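Local structure of thioredoxin domain-containing protein (2R5S) at residues 124-128 against 153-157; 131-135 against 146-150. The protein is of unknown function, perhaps acting as a protein-disulfide reductase through its thioredoxin domain, with this chain supplying the C-terminal tetratricopeptide-repeat part. All coordinates share one frame; numbering follows the deposited sequence.

How the contacts relate
Both contacts join the same two helices, 124-135 and 145-157, which run antiparallel. Coming from the N terminus, the chain enters contact 1 at 124-128 and contact 2 at 131-135, turns back through a mostly non-helical connection, closes contact 2 at 146-150 and then contact 1 at 153-157. Contact 2 is therefore nested inside the loop of contact 1, next to the turn, while contact 1 lies at the open end of the hairpin. Their centres are about 10 Å apart and they meet where Leu128 O packs 3.4 Å from Phe150 CE1. Around both, helices 108-120 and 162-174 supply further packing within the tetratricopeptide-repeat array.

Contact 1 of 2, residues 124-128 against 153-157; sequences DEEAL and ILSAL
The carboxylate of Asp124 has both methyls of Leu157 over one of its faces. Leu157 CD1 comes to 3.5 Å from Asp124 OD2, and Leu157 CD2 lies 3.7 Å from Asp124 CB; both methyls stand above the carboxylate plane rather than in it. Asp124 and Leu157 approach from opposite directions. At the other oxygen, Asp124 OD1 has Ile153 CG2 at 4.4 Å, a distant approach, and its polar partner is Asn119 of helix 108-120.

Leu128 carries the apolar half. Its CD2 methyl packs closely on Ile153 CG2, at 3.5 Å, and also reaches Leu154 CD2 at 3.8 Å; Leu128 CD1 lies about equally far, 4.0 Å, from Leu157 CD2, Ile153 CG2 and Leu154 CD2. Ile153 presents its short branch because CG2 stands opposite its backbone N; CG1, at chi1 -78°, takes the ethyl arm away from Leu128. The branched end of Leu128 thus meets methyls of three residues, Ile153, Leu154 and Leu157. Tyr167 of helix 162-174 touches Leu128 as well.

The short helical segments are antiparallel, at 154°, and their axes stay 11.4 Å apart, so long side chains bridge the gap in this helical hairpin of the tetratricopeptide-repeat domain. Chemically, cohesion between the segments comes from van der Waals packing, and the buried acid, covered by leucine methyls, has one oxygen, OD1, hydrogen-bonded by Asn119.

Contact 2 of 2, residues 131-135 against 146-150; sequences LWNIL and VKKTF
Leu131 meets Phe150 at the edge of its ring: Leu131 CB lies 3.5 Å from Phe150 CD1, near the ring plane. Leu131 CD2 lies 3.4 Å from Phe150 N, and the Leu131 side chain crosses that of Thr149 at about a right angle. Thr149 OG1 is buried here without a partner in the model, and its chi1 of 128° lies off the staggered positions, so the hydroxyl may be less securely placed.

At Trp132 the backbone N and CB lie by Phe150 CE1, with Trp132 CB at 4.2 Å. The indole departs with CG opposite the backbone N (chi1 166°) and packs on Gln170 and Ile174 of helix 162-174, the helix whose Tyr167 and Leu171 also touch Phe150.

The segment axes approach to 9.7 Å at a signed crossing angle of -144°, with Leu131 level with Phe150 and Leu135 with Lys147. This is an antiparallel helix pair within the array of packed helices that tetratricopeptide repeats build, and the contact occupies the end of the pair next to the turn.

Ile134 follows, its CG2 branch 4.0 Å from Val146 CG1; Ala141 of the connecting loop touches both residues, and Phe108 and Cys112 of helix 108-120 add a further wall, the first on Ile134 and the second on Val146.

Leu135 ends the segment and divides its two methyls. CD1 sits over one face of Phe150 in a CH-pi contact, 3.9 Å from the ring centroid and displaced toward the rim, closest to Phe150 CG at 3.6 Å. Leu135 and Val146 slide past each other in opposite directions, Leu135 CG near Val146 CG1. The other methyl, Leu135 CD2, turns to the start of the partner segment and touches Lys147 CB at 3.6 Å, while the Lys147 chain, bent at chi2, chi3 and chi4, touches Leu175.

Contact 1 of 2, residues 124-128 against 153-157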
loop_
_atom_site.group_PDB
_atom_site.type_symbol
_atom_site.label_atom_id
_atom_site.label_comp_id
_atom_site.label_asym_id
_atom_site.label_seq_id
_atom_site.Cartn_x
_atom_site.Cartn_y
_atom_site.Cartn_z
ATOM N N ASP A 124 5.272 2.285 -1.831
ATOM C CA ASP A 124 5.195 3.053 -0.595
ATOM C C ASP A 124 6.160 2.608 0.425
ATOM O O ASP A 124 6.564 3.415 1.209
ATOM C CB ASP A 124 3.798 3.040 0.007
ATOM C CG ASP A 124 2.772 3.592 -0.943
ATOM O OD1 ASP A 124 2.972 4.727 -1.432
ATOM O OD2 ASP A 124 1.786 2.874 -1.224
ATOM N N GLU A 125 6.519 1.342 0.434
ATOM C CA GLU A 125 7.562 0.860 1.347
ATOM C C GLU A 125 8.843 1.621 1.093
ATOM O O GLU A 125 9.373 2.242 2.008
ATOM C CB GLU A 125 7.771 -0.675 1.282
ATOM C CG GLU A 125 8.572 -1.251 2.471
ATOM C CD GLU A 125 8.884 -2.746 2.325
ATOM O OE1 GLU A 125 9.569 -3.163 1.351
ATOM O OE2 GLU A 125 8.462 -3.532 3.206
ATOM N N GLU A 126 9.326 1.606 -0.148
ATOM C CA GLU A 126 10.473 2.430 -0.587
ATOM C C GLU A 126 10.336 3.951 -0.378
ATOM O O GLU A 126 11.309 4.558 0.028
ATOM C CB GLU A 126 10.779 2.195 -2.079
ATOM C CG GLU A 126 11.349 0.805 -2.451
ATOM C CD GLU A 126 11.130 0.498 -3.928
ATOM O OE1 GLU A 126 9.950 0.382 -4.354
ATOM O OE2 GLU A 126 12.132 0.426 -4.675
ATOM N N ALA A 127 9.197 4.565 -0.760
ATOM C CA ALA A 127 8.885 5.949 -0.432
ATOM C C ALA A 127 9.186 6.249 1.073
ATOM O O ALA A 127 9.944 7.151 1.389
ATOM C CB ALA A 127 7.436 6.199 -0.681
ATOM N N LEU A 128 8.581 5.495 1.988
ATOM C CA LEU A 128 8.676 5.771 3.410
ATOM C C LEU A 128 10.050 5.395 3.907
ATOM O O LEU A 128 10.524 5.963 4.898
ATOM C CB LEU A 128 7.619 4.977 4.186
ATOM C CG LEU A 128 6.178 5.460 3.995
ATOM C CD1 LEU A 128 5.104 4.402 4.291
ATOM C CD2 LEU A 128 5.872 6.803 4.731
ATOM N N ILE A 153 2.153 10.775 3.137
ATOM C CA ILE A 153 2.175 9.393 2.603
ATOM C C ILE A 153 1.428 8.457 3.579
ATOM O O ILE A 153 0.613 7.652 3.164
ATOM C CB ILE A 153 3.614 8.908 2.203
ATOM C CG1 ILE A 153 4.087 9.466 0.843
ATOM C CG2 ILE A 153 3.703 7.365 2.068
ATOM C CD1 ILE A 153 3.760 10.960 0.578
ATOM N N LEU A 154 1.647 8.620 4.869
ATOM C CA LEU A 154 1.042 7.717 5.873
ATOM C C LEU A 154 -0.470 7.851 5.914
ATOM O O LEU A 154 -1.198 6.851 5.962
ATOM C CB LEU A 154 1.601 7.968 7.282
ATOM C CG LEU A 154 3.057 7.549 7.576
ATOM C CD1 LEU A 154 3.384 7.964 9.004
ATOM C CD2 LEU A 154 3.318 6.035 7.429
ATOM N N SER A 155 -0.932 9.103 5.936
ATOM C CA SER A 155 -2.334 9.350 6.042
ATOM C C SER A 155 -2.970 8.961 4.729
ATOM O O SER A 155 -4.052 8.352 4.705
ATOM C CB SER A 155 -2.628 10.795 6.479
ATOM O OG SER A 155 -2.656 11.705 5.392
ATOM N N ALA A 156 -2.313 9.278 3.622
ATOM C CA ALA A 156 -2.841 8.805 2.311
ATOM C C ALA A 156 -3.129 7.302 2.364
ATOM O O ALA A 156 -4.234 6.881 2.038
ATOM C CB ALA A 156 -1.891 9.122 1.165
ATOM N N LEU A 157 -2.141 6.532 2.815
ATOM C CA LEU A 157 -2.255 5.082 2.998
ATOM C C LEU A 157 -3.429 4.525 3.793
ATOM O O LEU A 157 -4.072 3.597 3.311
ATOM C CB LEU A 157 -0.947 4.474 3.520
ATOM C CG LEU A 157 -0.107 3.760 2.456
ATOM C CD1 LEU A 157 -0.424 4.292 1.043
ATOM C CD2 LEU A 157 1.435 3.721 2.739
#

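Contact 2 of 2, residues 131-135 against 146-150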
loop_
_atom_site.group_PDB
_atom_site.type_symbol
_atom_site.label_atom_id
_atom_site.label_comp_id
_atom_site.label_asym_id
_atom_site.label_seq_id
_atom_site.Cartn_x
_atom_site.Cartn_y
_atom_site.Cartn_z
ATOM N N LEU A 131 12.456 8.308 3.077
ATOM C CA LEU A 131 12.274 9.440 3.983
ATOM C C LEU A 131 12.769 9.102 5.391
ATOM O O LEU A 131 13.354 9.951 6.087
ATOM C CB LEU A 131 10.796 9.833 3.987
ATOM C CG LEU A 131 10.404 10.900 2.905
ATOM C CD1 LEU A 131 11.310 10.848 1.683
ATOM C CD2 LEU A 131 8.917 10.994 2.451
ATOM N N TRP A 132 12.528 7.864 5.815
ATOM C CA TRP A 132 12.789 7.434 7.151
ATOM C C TRP A 132 14.278 7.611 7.366
ATOM O O TRP A 132 14.715 8.000 8.434
ATOM C CB TRP A 132 12.437 5.947 7.355
ATOM C CG TRP A 132 13.035 5.403 8.693
ATOM C CD1 TRP A 132 14.057 4.468 8.866
ATOM C CD2 TRP A 132 12.652 5.809 10.008
ATOM N NE1 TRP A 132 14.309 4.305 10.205
ATOM C CE2 TRP A 132 13.453 5.110 10.918
ATOM C CE3 TRP A 132 11.695 6.707 10.503
ATOM C CZ2 TRP A 132 13.333 5.293 12.280
ATOM C CZ3 TRP A 132 11.584 6.874 11.860
ATOM C CH2 TRP A 132 12.385 6.195 12.725
ATOM N N ASN A 133 15.056 7.293 6.331
ATOM C CA ASN A 133 16.518 7.346 6.382
ATOM C C ASN A 133 17.053 8.773 6.615
ATOM O O ASN A 133 18.128 8.959 7.150
ATOM C CB ASN A 133 17.087 6.732 5.109
ATOM C CG ASN A 133 17.343 5.226 5.248
ATOM O OD1 ASN A 133 17.422 4.687 6.351
ATOM N ND2 ASN A 133 17.437 4.547 4.124
ATOM N N ILE A 134 16.273 9.781 6.217
ATOM C CA ILE A 134 16.635 11.179 6.447
ATOM C C ILE A 134 16.181 11.591 7.870
ATOM O O ILE A 134 16.928 12.191 8.634
ATOM C CB ILE A 134 15.988 12.040 5.363
ATOM C CG1 ILE A 134 16.625 11.737 4.009
ATOM C CG2 ILE A 134 16.065 13.547 5.670
ATOM C CD1 ILE A 134 15.916 12.318 2.912
ATOM N N LEU A 135 14.962 11.201 8.238
ATOM C CA LEU A 135 14.307 11.670 9.455
ATOM C C LEU A 135 14.947 11.210 10.724
ATOM O O LEU A 135 14.922 11.920 11.738
ATOM C CB LEU A 135 12.799 11.342 9.464
ATOM C CG LEU A 135 11.841 11.911 8.396
ATOM C CD1 LEU A 135 10.505 11.177 8.472
ATOM C CD2 LEU A 135 11.560 13.381 8.467
ATOM N N VAL A 146 10.403 17.068 4.774
ATOM C CA VAL A 146 10.553 15.646 4.719
ATOM C C VAL A 146 9.644 14.888 5.682
ATOM O O VAL A 146 9.044 13.901 5.290
ATOM C CB VAL A 146 12.043 15.209 5.057
ATOM C CG1 VAL A 146 12.116 13.733 5.392
ATOM C CG2 VAL A 146 12.996 15.589 3.917
ATOM N N LYS A 147 9.582 15.306 6.954
ATOM C CA LYS A 147 8.581 14.782 7.837
ATOM C C LYS A 147 7.153 14.937 7.302
ATOM O O LYS A 147 6.363 14.047 7.469
ATOM C CB LYS A 147 8.672 15.417 9.233
ATOM C CG LYS A 147 8.006 14.579 10.306
ATOM C CD LYS A 147 7.280 15.510 11.253
ATOM C CE LYS A 147 8.182 15.879 12.402
ATOM N NZ LYS A 147 7.967 14.865 13.393
ATOM N N LYS A 148 6.833 16.041 6.652
ATOM C CA LYS A 148 5.495 16.240 6.133
ATOM C C LYS A 148 5.152 15.308 4.963
ATOM O O LYS A 148 4.013 14.789 4.818
ATOM C CB LYS A 148 5.353 17.685 5.649
ATOM C CG LYS A 148 3.978 17.991 5.101
ATOM C CD LYS A 148 3.918 19.398 4.556
ATOM C CE LYS A 148 2.671 19.575 3.823
ATOM N NZ LYS A 148 1.641 20.172 4.763
ATOM N N THR A 149 6.101 15.133 4.066
ATOM C CA THR A 149 5.775 14.259 2.966
ATOM C C THR A 149 5.747 12.827 3.448
ATOM O O THR A 149 4.906 12.097 3.032
ATOM C CB THR A 149 6.590 14.432 1.652
ATOM O OG1 THR A 149 7.086 13.150 1.304
ATOM C CG2 THR A 149 7.753 15.368 1.772
ATOM N N PHE A 150 6.581 12.459 4.401
ATOM C CA PHE A 150 6.382 11.192 5.134
ATOM C C PHE A 150 4.947 11.097 5.717
ATOM O O PHE A 150 4.252 10.099 5.511
ATOM C CB PHE A 150 7.425 11.148 6.241
ATOM C CG PHE A 150 7.562 9.861 6.915
ATOM C CD1 PHE A 150 8.436 8.886 6.411
ATOM C CD2 PHE A 150 6.883 9.613 8.116
ATOM C CE1 PHE A 150 8.627 7.640 7.109
ATOM C CE2 PHE A 150 7.069 8.384 8.789
ATOM C CZ PHE A 150 7.930 7.430 8.294
#